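Local coordinates for catabolite control protein A (Lactococcus lactis, PDB 2O20) that probably acts as a global transcriptional regulator of carbon catabolite repression and activation, binding DNA as a member of the LacI family, at residues V66-P71 and M96-S101; T74-A79 and A275-T280; G122-G127 and V146-I151; V160-H165 and T288-P293; Y295-V300 and L319-E324. The protein carries 1 engineered substitution. One frame throughout, in Å; residues are numbered along the deposited sequence. Where two conformers were deposited one is given.

Interaction 1 of 5, residues V66-P71 and M96-S101; sequences VGVILP and MILANS
L98 lays its CD2 methyl against CB of V68 at 3.7 Å, the two side chains lying side by side and pointing the same way. On that same face M96 is bent at both chi2 and chi3 (-62°), and the second bend swings CE back to V68 CG2 at 3.8 Å. Further along, L70 puts CD2 over the backbone of the partner strand, 3.4 Å from A99 O. On the I69 and A99 face, I69 CG2 meets S101 CB, just past the strand, at 3.9 Å. All of this rides on parallel strands of a beta-alpha-beta crossover, in which 65-70 leads through helix 76-91 to 95-100, the strand at one end of the six-stranded sheet. I97 and A99 each bond in both directions, I97 between V66 and V68 and A99 between V68 and L70; the shortest of these bonds is V68 N to I97 O, 2.8 Å. S101 N closes the series on L70 O at 2.9 Å. Helix 105-118 covers I69 and A99, while helix 76-91 packs on L70 and M96. N100 OD1 accepts from I73 N, its ND2 bonds weakly to D86 of the second subunit, and L98 packs on L98 of that subunit.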
# COMPACT_ATOMS: atom_id res chain seq x y z
N VAL D 66 0.27 -19.49 -12.70
CA VAL D 66 -0.89 -18.68 -12.41
C VAL D 66 -0.68 -17.20 -12.79
O VAL D 66 0.29 -16.55 -12.34
CB VAL D 66 -1.36 -18.84 -10.95
CG1 VAL D 66 -1.99 -20.22 -10.76
CG2 VAL D 66 -0.22 -18.69 -9.98
N GLY D 67 -1.59 -16.71 -13.63
CA GLY D 67 -1.68 -15.29 -14.01
C GLY D 67 -2.60 -14.54 -13.05
O GLY D 67 -3.74 -14.94 -12.83
N VAL D 68 -2.12 -13.42 -12.51
CA VAL D 68 -2.92 -12.58 -11.59
C VAL D 68 -2.98 -11.16 -12.12
O VAL D 68 -1.95 -10.50 -12.26
CB VAL D 68 -2.33 -12.57 -10.14
CG1 VAL D 68 -3.24 -11.82 -9.18
CG2 VAL D 68 -2.06 -13.99 -9.64
N ILE D 69 -4.19 -10.69 -12.36
CA ILE D 69 -4.45 -9.36 -12.88
C ILE D 69 -5.09 -8.56 -11.77
O ILE D 69 -6.06 -9.01 -11.17
CB ILE D 69 -5.43 -9.37 -14.06
CG1 ILE D 69 -4.94 -10.37 -15.09
CG2 ILE D 69 -5.57 -7.93 -14.64
CD1 ILE D 69 -5.83 -10.59 -16.24
N LEU D 70 -4.52 -7.38 -11.50
CA LEU D 70 -5.08 -6.45 -10.50
C LEU D 70 -4.88 -5.04 -11.01
O LEU D 70 -4.00 -4.82 -11.84
CB LEU D 70 -4.39 -6.62 -9.12
CG LEU D 70 -2.88 -6.35 -9.01
CD1 LEU D 70 -2.46 -6.13 -7.51
CD2 LEU D 70 -2.01 -7.47 -9.59
N PRO D 71 -5.75 -4.10 -10.60
CA PRO D 71 -5.59 -2.71 -11.09
C PRO D 71 -4.19 -2.15 -10.81
O PRO D 71 -3.50 -1.67 -11.71
CB PRO D 71 -6.65 -1.97 -10.29
CG PRO D 71 -7.71 -2.97 -10.16
CD PRO D 71 -7.00 -4.22 -9.83
N MET D 96 4.08 -17.60 -10.32
CA MET D 96 3.09 -16.51 -10.20
C MET D 96 3.52 -15.37 -11.14
O MET D 96 4.68 -14.96 -11.09
CB MET D 96 3.10 -15.93 -8.78
CG MET D 96 2.50 -16.81 -7.70
SD MET D 96 0.74 -16.55 -7.57
CE MET D 96 0.71 -14.81 -7.11
N ILE D 97 2.60 -14.86 -11.95
CA ILE D 97 2.86 -13.68 -12.78
C ILE D 97 1.87 -12.61 -12.37
O ILE D 97 0.65 -12.85 -12.39
CB ILE D 97 2.70 -13.96 -14.31
CG1 ILE D 97 3.64 -15.08 -14.78
CG2 ILE D 97 2.95 -12.68 -15.13
CD1 ILE D 97 3.36 -15.59 -16.20
N LEU D 98 2.35 -11.42 -12.00
CA LEU D 98 1.43 -10.36 -11.63
C LEU D 98 1.40 -9.29 -12.72
O LEU D 98 2.44 -8.88 -13.22
CB LEU D 98 1.85 -9.72 -10.30
CG LEU D 98 2.10 -10.60 -9.06
CD1 LEU D 98 2.49 -9.70 -7.89
CD2 LEU D 98 0.91 -11.44 -8.68
N ALA D 99 0.21 -8.80 -13.04
CA ALA D 99 0.09 -7.77 -14.06
C ALA D 99 -0.82 -6.65 -13.55
O ALA D 99 -1.87 -6.92 -12.99
CB ALA D 99 -0.46 -8.36 -15.30
N ASN D 100 -0.40 -5.40 -13.77
CA ASN D 100 -1.20 -4.23 -13.40
C ASN D 100 -2.04 -3.78 -14.58
O ASN D 100 -1.50 -3.55 -15.68
CB ASN D 100 -0.28 -3.06 -13.01
CG ASN D 100 0.56 -3.36 -11.77
OD1 ASN D 100 0.04 -3.58 -10.66
ND2 ASN D 100 1.88 -3.38 -11.96
N SER D 101 -3.34 -3.63 -14.37
CA SER D 101 -4.29 -3.23 -15.41
C SER D 101 -4.72 -1.76 -15.33
O SER D 101 -5.30 -1.27 -16.30
CB SER D 101 -5.55 -4.06 -15.30
OG SER D 101 -6.35 -3.63 -14.20

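Interaction 2 of 5, residues T74-A79 and A275-T280; sequences TSTYFA and ANSPIT
T76 and I279 supply the direct polar link: I279 N donates to T76 OG1 in a weak bond of 3.3 Å. T76 has OG1 between its backbone N and carbonyl carbon (chi1 60°), which turns the hydroxyl oxygen to that amide. A second polar link is indirect. Water 1 accepts from Y77 N at 3.2 Å and donates to S277 OG at 2.8 Å, an oxygen that is also bonded to D248. Within the helix segment, S75 is the N-cap, its OG accepting from F78 N at 3.2 Å.

Van der Waals contacts, mostly carbon, follow. The P278 ring sits against T76, with CD 3.7 Å from T76 CB, while the T76 and I279 side chains cross at a slant and bring their CG2 methyls to 3.8 Å. A275 CB comes to the edge of the Y77 ring, near its plane, 3.7 Å from CE1. The other side of Y77 places CD2 over the centre of the F78 ring.

The start of helix 76-91 belongs to the lobe built on the six-stranded sheet, and loop 275-280 to the lobe of the four-stranded one, so the contact bridges the two lobes of the periplasmic-binding-protein-like core. T76 and I279 also pack on the second subunit. One weak bond, a water and small apolar contacts make a lightly tied interface, consistent with lobes that can shift against each other.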
# COMPACT_ATOMS: atom_id res chain seq x y z
N THR D 74 -0.03 -0.76 -5.89
CA THR D 74 -0.11 0.31 -4.88
C THR D 74 -1.48 0.45 -4.19
O THR D 74 -1.63 1.30 -3.31
CB THR D 74 0.26 1.68 -5.48
OG1 THR D 74 -0.69 2.00 -6.50
CG2 THR D 74 1.66 1.67 -6.04
N SER D 75 -2.46 -0.36 -4.54
CA SER D 75 -3.66 -0.53 -3.67
C SER D 75 -3.37 -1.57 -2.60
O SER D 75 -3.17 -2.74 -2.94
CB SER D 75 -4.89 -1.02 -4.45
OG SER D 75 -5.92 -1.48 -3.55
N THR D 76 -3.39 -1.17 -1.32
CA THR D 76 -3.11 -2.15 -0.27
C THR D 76 -4.24 -3.18 -0.16
O THR D 76 -4.00 -4.25 0.35
CB THR D 76 -2.84 -1.53 1.12
OG1 THR D 76 -3.97 -0.78 1.57
CG2 THR D 76 -1.62 -0.68 1.11
N TYR D 77 -5.45 -2.81 -0.58
CA TYR D 77 -6.60 -3.73 -0.71
C TYR D 77 -6.27 -4.91 -1.64
O TYR D 77 -6.35 -6.07 -1.23
CB TYR D 77 -7.83 -2.95 -1.22
CG TYR D 77 -9.03 -3.80 -1.52
CD1 TYR D 77 -9.93 -4.10 -0.55
CD2 TYR D 77 -9.24 -4.32 -2.80
CE1 TYR D 77 -11.05 -4.92 -0.80
CE2 TYR D 77 -10.36 -5.14 -3.08
CZ TYR D 77 -11.24 -5.43 -2.07
OH TYR D 77 -12.32 -6.22 -2.32
N PHE D 78 -5.86 -4.60 -2.88
CA PHE D 78 -5.49 -5.65 -3.83
C PHE D 78 -4.18 -6.37 -3.45
O PHE D 78 -4.08 -7.59 -3.58
CB PHE D 78 -5.42 -5.11 -5.27
CG PHE D 78 -6.74 -4.65 -5.79
CD1 PHE D 78 -7.78 -5.54 -5.95
CD2 PHE D 78 -6.93 -3.32 -6.14
CE1 PHE D 78 -9.01 -5.13 -6.45
CE2 PHE D 78 -8.16 -2.88 -6.62
CZ PHE D 78 -9.21 -3.81 -6.76
N ALA D 79 -3.21 -5.63 -2.93
CA ALA D 79 -1.95 -6.25 -2.45
C ALA D 79 -2.18 -7.28 -1.32
O ALA D 79 -1.52 -8.33 -1.28
CB ALA D 79 -0.95 -5.18 -2.04
N ALA D 275 -13.62 -1.84 3.64
CA ALA D 275 -12.82 -3.09 3.74
C ALA D 275 -11.77 -3.24 4.86
O ALA D 275 -11.34 -4.38 5.17
CB ALA D 275 -12.14 -3.41 2.37
N ASN D 276 -11.36 -2.14 5.47
CA ASN D 276 -10.30 -2.14 6.48
C ASN D 276 -8.97 -2.68 5.94
O ASN D 276 -8.30 -3.48 6.60
CB ASN D 276 -10.72 -2.98 7.69
CG ASN D 276 -9.95 -2.65 8.92
OD1 ASN D 276 -9.64 -1.48 9.15
ND2 ASN D 276 -9.60 -3.66 9.70
N SER D 277 -8.64 -2.33 4.70
CA SER D 277 -7.34 -2.63 4.12
C SER D 277 -6.20 -2.01 4.95
O SER D 277 -6.45 -1.14 5.80
CB SER D 277 -7.29 -2.14 2.65
OG SER D 277 -7.35 -0.72 2.55
N PRO D 278 -4.95 -2.45 4.70
CA PRO D 278 -3.83 -1.96 5.51
C PRO D 278 -3.67 -0.45 5.69
O PRO D 278 -3.32 -0.04 6.80
CB PRO D 278 -2.60 -2.63 4.87
CG PRO D 278 -3.16 -3.89 4.26
CD PRO D 278 -4.53 -3.54 3.79
N ILE D 279 -4.00 0.37 4.69
CA ILE D 279 -3.88 1.83 4.89
C ILE D 279 -4.75 2.43 6.00
O ILE D 279 -4.40 3.49 6.53
CB ILE D 279 -4.16 2.66 3.59
CG1 ILE D 279 -5.53 2.35 2.96
CG2 ILE D 279 -3.00 2.51 2.66
CD1 ILE D 279 -6.07 3.48 2.05
N THR D 280 -5.89 1.78 6.29
CA THR D 280 -6.84 2.29 7.30
C THR D 280 -6.22 2.36 8.71
O THR D 280 -6.65 3.16 9.53
CB THR D 280 -8.15 1.45 7.33
OG1 THR D 280 -7.86 0.18 7.92
CG2 THR D 280 -8.69 1.23 5.92
O HOH W 1 -6.66 0.10 -0.06

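Interaction 3 of 5, residues G122-G127 and V146-I151; sequences GIVYMG and VLVGTI
Y125 meets both L147 and T150. Its CG is anti to the backbone N (chi1 177°), which takes the ring off the strand to where the T150 CG2 methyl reaches its edge, near the ring plane and 4.1 Å from CE2. L147 CD2 comes in obliquely and packs 3.9 Å from Y125 CB. In T150 it is OG1 that stands anti to the backbone N (chi1 -167°), which leaves the methyl at the tyrosine edge, and the hydroxyl bonds to E194. Y125 OH is held by E108.

The other face of the sheet is aliphatic. V124 CG1 and V148 CG2 cross at 3.7 Å, and M126 CG lies beside V148 CB at 4.1 Å, the two side chains pointing the same way. Helix 294-309 covers V124, V146 and V148, while helix 76-91 covers M126.

Strands 122-125 and 145-148 are parallel neighbours of a beta-alpha-beta unit through helix 132-141. Y125 bonds in both directions, N to V146 O and O to V148 N, each 3.0 Å, and V146 N donates to I123 O. Beyond the strands the direct pairing gives way: water 2 accepts from G127 N at 2.9 Å and donates to V148 O at 2.6 Å. A water in place of the next amide-carbonyl bond lets the two chains part without leaving these buried backbone atoms short of partners, where the strand ends face the cleft.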
# COMPACT_ATOMS: atom_id res chain seq x y z
N GLY D 122 -3.97 -21.03 -15.18
CA GLY D 122 -5.10 -20.49 -14.45
C GLY D 122 -4.92 -19.00 -14.19
O GLY D 122 -3.79 -18.51 -14.16
N ILE D 123 -6.03 -18.29 -14.04
CA ILE D 123 -6.07 -16.82 -13.86
C ILE D 123 -6.88 -16.44 -12.61
O ILE D 123 -7.98 -16.92 -12.41
CB ILE D 123 -6.67 -16.12 -15.15
CG1 ILE D 123 -5.72 -16.30 -16.33
CG2 ILE D 123 -6.88 -14.64 -14.95
CD1 ILE D 123 -6.33 -16.05 -17.69
N VAL D 124 -6.32 -15.55 -11.80
CA VAL D 124 -7.07 -14.85 -10.77
C VAL D 124 -7.28 -13.41 -11.24
O VAL D 124 -6.31 -12.72 -11.57
CB VAL D 124 -6.32 -14.81 -9.43
CG1 VAL D 124 -7.12 -14.04 -8.36
CG2 VAL D 124 -5.96 -16.23 -8.95
N TYR D 125 -8.54 -12.98 -11.29
CA TYR D 125 -8.89 -11.62 -11.71
C TYR D 125 -9.41 -10.78 -10.56
O TYR D 125 -10.30 -11.19 -9.84
CB TYR D 125 -9.98 -11.67 -12.78
CG TYR D 125 -10.45 -10.29 -13.22
CD1 TYR D 125 -9.83 -9.62 -14.25
CD2 TYR D 125 -11.51 -9.66 -12.55
CE1 TYR D 125 -10.25 -8.35 -14.63
CE2 TYR D 125 -11.94 -8.38 -12.93
CZ TYR D 125 -11.31 -7.73 -13.95
OH TYR D 125 -11.75 -6.46 -14.33
N MET D 126 -8.88 -9.56 -10.48
CA MET D 126 -9.31 -8.54 -9.54
C MET D 126 -9.47 -7.26 -10.36
O MET D 126 -8.72 -7.03 -11.29
CB MET D 126 -8.24 -8.32 -8.46
CG MET D 126 -8.19 -9.32 -7.33
SD MET D 126 -6.66 -9.08 -6.36
CE MET D 126 -5.58 -10.18 -7.23
N GLY D 127 -10.47 -6.46 -10.02
CA GLY D 127 -10.75 -5.22 -10.75
C GLY D 127 -12.22 -4.86 -10.58
O GLY D 127 -12.98 -5.63 -10.00
N VAL D 146 -10.83 -17.53 -11.61
CA VAL D 146 -11.61 -17.19 -10.42
C VAL D 146 -11.56 -15.66 -10.24
O VAL D 146 -10.50 -15.05 -10.36
CB VAL D 146 -11.05 -17.87 -9.16
CG1 VAL D 146 -11.96 -17.58 -7.93
CG2 VAL D 146 -10.91 -19.38 -9.40
N LEU D 147 -12.71 -15.05 -9.96
CA LEU D 147 -12.82 -13.61 -9.66
C LEU D 147 -12.76 -13.39 -8.15
O LEU D 147 -13.32 -14.19 -7.39
CB LEU D 147 -14.14 -13.06 -10.22
CG LEU D 147 -14.59 -13.48 -11.64
CD1 LEU D 147 -15.96 -12.94 -11.93
CD2 LEU D 147 -13.60 -13.05 -12.75
N VAL D 148 -12.08 -12.33 -7.71
CA VAL D 148 -12.03 -11.94 -6.30
C VAL D 148 -12.42 -10.46 -6.14
O VAL D 148 -11.84 -9.59 -6.81
CB VAL D 148 -10.63 -12.17 -5.66
CG1 VAL D 148 -10.71 -12.01 -4.13
CG2 VAL D 148 -10.04 -13.55 -6.06
N GLY D 149 -13.42 -10.18 -5.31
CA GLY D 149 -13.89 -8.82 -5.07
C GLY D 149 -14.86 -8.32 -6.13
O GLY D 149 -15.27 -7.15 -6.09
N THR D 150 -15.21 -9.18 -7.08
CA THR D 150 -16.26 -8.86 -8.05
C THR D 150 -17.08 -10.10 -8.37
O THR D 150 -16.67 -11.23 -8.09
CB THR D 150 -15.68 -8.17 -9.32
OG1 THR D 150 -16.76 -7.60 -10.11
CG2 THR D 150 -14.83 -9.14 -10.15
N ILE D 151 -18.28 -9.85 -8.90
CA ILE D 151 -19.28 -10.89 -9.15
C ILE D 151 -19.71 -10.83 -10.61
O ILE D 151 -20.04 -9.76 -11.13
CB ILE D 151 -20.51 -10.70 -8.25
CG1 ILE D 151 -20.12 -10.64 -6.77
CG2 ILE D 151 -21.52 -11.81 -8.50
CD1 ILE D 151 -21.21 -10.10 -5.87
O HOH W 2 -11.83 -7.08 -7.56
O HOH W 3 -14.96 -4.81 -7.63

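Interaction 4 of 5, residues V160-H165 and T288-P293; sequences VNIDYH and TSVNQP
I162 has CG1 between its backbone N and carbonyl carbon (chi1 69°), and Q292 has CG anti to its own carbonyl carbon (chi1 -61°); from these positions the two side chains cross at about a right angle. CD1 of I162 rests on Q292 CG at 3.8 Å and reaches V290 CG1 at 4.1 Å. On its other branch, CG2 packs against P293 CD at 3.7 Å. Both segments are crossings between the lobes, a feature of the LacI-type core: 160-165 leaves strand 159-161 for helix 164-177, and strand 289-291 runs on into helix 294-309. Polar contact between them goes through water 4. That water accepts from I162 N at 3.0 Å, then donates to Y164 OH at 2.6 Å and to Q292 OE1 at 3.0 Å. Y164 OH donates a hydrogen bond to N161 OD1 at 2.8 Å, in the carbonyl plane and on a lone pair, with a C=O...O angle of 126°. The tyrosine is thus tied at its hydroxyl to both the water and the asparagine. Over one ring face of Y164, displaced toward the rim, sits I162 O, 3.6 Å above the plane. Q292 NE2 approaches the ring edge near its plane but has its hydrogen bond with G274 O, which fixes the rotation of the amide with OE1 turned to the water. D163 caps helix 164-177 through OD1 on L166 N.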
# COMPACT_ATOMS: atom_id res chain seq x y z
N VAL D 160 -15.05 -15.25 -5.32
CA VAL D 160 -14.95 -15.18 -3.87
C VAL D 160 -15.13 -13.71 -3.43
O VAL D 160 -14.39 -12.82 -3.88
CB VAL D 160 -13.62 -15.72 -3.36
CG1 VAL D 160 -13.62 -15.83 -1.80
CG2 VAL D 160 -13.34 -17.07 -3.99
N ASN D 161 -16.09 -13.49 -2.51
CA ASN D 161 -16.51 -12.16 -2.11
C ASN D 161 -17.03 -12.21 -0.67
O ASN D 161 -17.23 -13.30 -0.14
CB ASN D 161 -17.65 -11.64 -3.03
CG ASN D 161 -17.19 -11.34 -4.44
OD1 ASN D 161 -16.69 -10.25 -4.75
ND2 ASN D 161 -17.39 -12.30 -5.32
N ILE D 162 -17.24 -11.04 -0.07
CA ILE D 162 -18.15 -10.89 1.09
C ILE D 162 -19.58 -10.69 0.59
O ILE D 162 -19.81 -10.61 -0.62
CB ILE D 162 -17.71 -9.77 2.13
CG1 ILE D 162 -17.84 -8.35 1.58
CG2 ILE D 162 -16.32 -10.05 2.68
CD1 ILE D 162 -18.15 -7.32 2.64
N ASP D 163 -20.53 -10.67 1.52
CA ASP D 163 -21.94 -10.35 1.27
C ASP D 163 -22.07 -8.81 1.31
O ASP D 163 -22.21 -8.21 2.36
CB ASP D 163 -22.85 -11.07 2.31
CG ASP D 163 -24.33 -10.82 2.08
OD1 ASP D 163 -24.67 -9.93 1.29
OD2 ASP D 163 -25.17 -11.54 2.68
N TYR D 164 -21.97 -8.18 0.14
CA TYR D 164 -22.00 -6.69 0.07
C TYR D 164 -23.34 -6.07 0.49
O TYR D 164 -23.40 -4.94 1.04
CB TYR D 164 -21.64 -6.23 -1.34
CG TYR D 164 -20.29 -6.72 -1.83
CD1 TYR D 164 -19.10 -6.21 -1.29
CD2 TYR D 164 -20.19 -7.67 -2.82
CE1 TYR D 164 -17.88 -6.64 -1.72
CE2 TYR D 164 -18.93 -8.11 -3.27
CZ TYR D 164 -17.79 -7.58 -2.72
OH TYR D 164 -16.54 -8.01 -3.14
N HIS D 165 -24.42 -6.78 0.21
CA HIS D 165 -25.77 -6.37 0.62
C HIS D 165 -25.85 -6.23 2.15
O HIS D 165 -26.19 -5.18 2.69
CB HIS D 165 -26.77 -7.39 0.10
CG HIS D 165 -28.17 -7.16 0.58
ND1 HIS D 165 -28.60 -7.58 1.83
CD2 HIS D 165 -29.23 -6.59 -0.02
CE1 HIS D 165 -29.87 -7.25 1.97
NE2 HIS D 165 -30.28 -6.67 0.86
N THR D 288 -13.68 4.04 11.25
CA THR D 288 -14.64 2.94 11.32
C THR D 288 -14.81 2.25 9.95
O THR D 288 -14.91 2.91 8.92
CB THR D 288 -16.02 3.44 11.85
OG1 THR D 288 -15.87 3.90 13.19
CG2 THR D 288 -17.08 2.33 11.86
N SER D 289 -14.84 0.92 9.94
CA SER D 289 -14.88 0.20 8.65
C SER D 289 -15.51 -1.19 8.77
O SER D 289 -15.34 -1.87 9.77
CB SER D 289 -13.44 0.05 8.09
OG SER D 289 -13.43 -0.27 6.72
N VAL D 290 -16.22 -1.60 7.72
CA VAL D 290 -16.40 -3.03 7.44
C VAL D 290 -15.01 -3.66 7.29
O VAL D 290 -14.14 -3.15 6.55
CB VAL D 290 -17.23 -3.24 6.13
CG1 VAL D 290 -17.21 -4.70 5.65
CG2 VAL D 290 -18.65 -2.71 6.30
N ASN D 291 -14.77 -4.75 8.03
CA ASN D 291 -13.56 -5.56 7.89
C ASN D 291 -13.82 -6.74 6.93
O ASN D 291 -14.60 -7.66 7.26
CB ASN D 291 -13.08 -6.08 9.25
CG ASN D 291 -11.72 -6.78 9.18
OD1 ASN D 291 -10.70 -6.16 8.87
ND2 ASN D 291 -11.69 -8.06 9.48
N GLN D 292 -13.19 -6.71 5.76
CA GLN D 292 -13.20 -7.84 4.84
C GLN D 292 -11.96 -8.68 5.12
O GLN D 292 -10.88 -8.12 5.41
CB GLN D 292 -13.20 -7.39 3.39
CG GLN D 292 -14.43 -6.56 2.98
CD GLN D 292 -14.44 -6.29 1.47
OE1 GLN D 292 -13.99 -7.12 0.70
NE2 GLN D 292 -14.95 -5.14 1.06
N PRO D 293 -12.09 -10.01 5.04
CA PRO D 293 -10.96 -10.93 5.29
C PRO D 293 -10.10 -11.05 4.04
O PRO D 293 -10.12 -12.07 3.33
CB PRO D 293 -11.68 -12.22 5.69
CG PRO D 293 -12.89 -12.20 4.78
CD PRO D 293 -13.32 -10.75 4.72
O HOH W 4 -15.29 -9.06 -1.13

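Interaction 5 of 5, residues Y295-V300 and L319-E324; sequences YDLGAV and LVLDHE
V300 N donates to D296 O at 2.8 Å, an i to i+4 bond of helix 294-309, and that turn sets both residues on the side of the helix that meets L319 and L321. L321 does most of the reaching. Its CG is anti to the carbonyl carbon (chi1 -56°), and the CD1 methyl beyond it settles on the helix surface, 3.7 Å from the backbone N of L297. From there CD1 is flanked by D296 CB at 3.9 Å, by L297 CD2 at 3.8 Å and, more loosely, by V300 CG2 at 4.2 Å. The L321 side chain slides past those of L297 and V300 in the opposite direction, so its methyl is taken in among side chains that grow outward from the helix. V300 CG1, anti to the backbone N (chi1 168°), points elsewhere: it meets L319 CD1 at 3.6 Å, the two side chains crossing on a slant. L319 and L321 both turn toward the helix, whereas V320 between them turns away. Here a helix packs over the edge strand of the parallel sheet, since 318-320 is outermost and lies beside strand 159-161; past it the chain crosses to the other lobe, where 324-326 pairs with 289-291. V160 touches L297, V300 and L321, and P293 touches L321, which extends the apolar patch. No hydrogen bond joins the two segments. The charged end of the strand segment looks elsewhere, E324 OE1 being bonded to N291 ND2, while Y295 OH, at the start of the helix segment, bonds to D87.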
# COMPACT_ATOMS: atom_id res chain seq x y z
N TYR D 295 -6.76 -11.34 3.09
CA TYR D 295 -5.87 -12.49 2.89
C TYR D 295 -6.65 -13.77 2.56
O TYR D 295 -6.30 -14.49 1.65
CB TYR D 295 -5.02 -12.71 4.14
CG TYR D 295 -4.05 -13.87 4.02
CD1 TYR D 295 -2.77 -13.67 3.53
CD2 TYR D 295 -4.40 -15.16 4.40
CE1 TYR D 295 -1.87 -14.72 3.43
CE2 TYR D 295 -3.51 -16.22 4.29
CZ TYR D 295 -2.24 -15.99 3.79
OH TYR D 295 -1.33 -17.02 3.68
N ASP D 296 -7.73 -14.01 3.29
CA ASP D 296 -8.56 -15.21 3.08
C ASP D 296 -9.30 -15.21 1.75
O ASP D 296 -9.52 -16.26 1.16
CB ASP D 296 -9.57 -15.32 4.23
CG ASP D 296 -8.91 -15.69 5.55
OD1 ASP D 296 -7.81 -16.29 5.53
OD2 ASP D 296 -9.53 -15.43 6.60
N LEU D 297 -9.70 -14.04 1.27
CA LEU D 297 -10.31 -13.95 -0.04
C LEU D 297 -9.39 -14.49 -1.12
O LEU D 297 -9.84 -15.25 -1.99
CB LEU D 297 -10.71 -12.48 -0.36
CG LEU D 297 -11.88 -11.83 0.37
CD1 LEU D 297 -11.92 -10.36 0.09
CD2 LEU D 297 -13.22 -12.46 -0.04
N GLY D 298 -8.12 -14.07 -1.08
CA GLY D 298 -7.05 -14.58 -1.97
C GLY D 298 -6.73 -16.08 -1.78
O GLY D 298 -6.63 -16.83 -2.75
N ALA D 299 -6.53 -16.50 -0.53
CA ALA D 299 -6.22 -17.90 -0.23
C ALA D 299 -7.35 -18.82 -0.67
O ALA D 299 -7.12 -19.86 -1.32
CB ALA D 299 -5.93 -18.07 1.26
N VAL D 300 -8.59 -18.44 -0.35
CA VAL D 300 -9.77 -19.24 -0.70
C VAL D 300 -9.90 -19.34 -2.22
O VAL D 300 -10.18 -20.41 -2.75
CB VAL D 300 -11.07 -18.70 -0.00
CG1 VAL D 300 -12.31 -19.33 -0.59
CG2 VAL D 300 -11.01 -18.98 1.49
N LEU D 319 -18.43 -18.31 -3.77
CA LEU D 319 -18.08 -18.40 -2.35
C LEU D 319 -18.19 -17.05 -1.65
O LEU D 319 -17.79 -16.05 -2.20
CB LEU D 319 -16.68 -18.95 -2.20
CG LEU D 319 -16.42 -20.34 -2.81
CD1 LEU D 319 -15.00 -20.75 -2.52
CD2 LEU D 319 -17.40 -21.37 -2.31
N VAL D 320 -18.74 -17.05 -0.44
CA VAL D 320 -19.00 -15.81 0.31
C VAL D 320 -18.41 -15.95 1.70
O VAL D 320 -18.74 -16.90 2.43
CB VAL D 320 -20.51 -15.53 0.38
CG1 VAL D 320 -20.82 -14.26 1.18
CG2 VAL D 320 -21.10 -15.47 -1.01
N LEU D 321 -17.49 -15.05 2.06
CA LEU D 321 -16.81 -15.12 3.34
C LEU D 321 -17.42 -14.13 4.32
O LEU D 321 -17.92 -13.08 3.91
CB LEU D 321 -15.30 -14.85 3.18
CG LEU D 321 -14.50 -15.73 2.20
CD1 LEU D 321 -13.01 -15.43 2.33
CD2 LEU D 321 -14.79 -17.23 2.37
N ASP D 322 -17.39 -14.44 5.61
CA ASP D 322 -17.96 -13.51 6.60
C ASP D 322 -17.17 -12.20 6.73
O ASP D 322 -16.00 -12.15 6.40
CB ASP D 322 -17.99 -14.16 7.98
CG ASP D 322 -18.85 -15.39 8.03
OD1 ASP D 322 -19.90 -15.47 7.32
OD2 ASP D 322 -18.45 -16.28 8.80
N HIS D 323 -17.83 -11.16 7.24
CA HIS D 323 -17.18 -9.86 7.54
C HIS D 323 -17.64 -9.41 8.93
O HIS D 323 -18.55 -9.99 9.51
CB HIS D 323 -17.61 -8.81 6.51
CG HIS D 323 -19.05 -8.44 6.59
ND1 HIS D 323 -20.04 -9.20 5.99
CD2 HIS D 323 -19.69 -7.44 7.25
CE1 HIS D 323 -21.22 -8.65 6.23
NE2 HIS D 323 -21.04 -7.60 7.02
N GLU D 324 -17.03 -8.35 9.45
CA GLU D 324 -17.42 -7.70 10.71
C GLU D 324 -17.38 -6.19 10.48
O GLU D 324 -16.93 -5.75 9.43
CB GLU D 324 -16.40 -8.02 11.82
CG GLU D 324 -16.13 -9.48 12.06
CD GLU D 324 -14.64 -9.74 12.16
OE1 GLU D 324 -13.96 -9.75 11.09
OE2 GLU D 324 -14.14 -9.94 13.31

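In the fold
Interactions 1 and 3 sit side by side in one sheet, centres 10 Å apart, joined where G67 O meets V124 N at 2.8 Å. Strand 159-161 carries that sheet on from interaction 3 to interaction 4, through L147 O and V160 N at 2.9 Å, and N161 O to L321 N, 2.8 Å, adds interaction 5. Interactions 4 and 5, centres only 8 Å apart, bring three lobe crossings together. Interaction 2 bridges the lobes separately and meets interaction 4 at A275 O and Q292 N, 3.0 Å. A sulfate ion, probably from the crystallisation liquor, lies about 5 Å from the T150 side chain of interaction 3, probably in the cleft between the lobes.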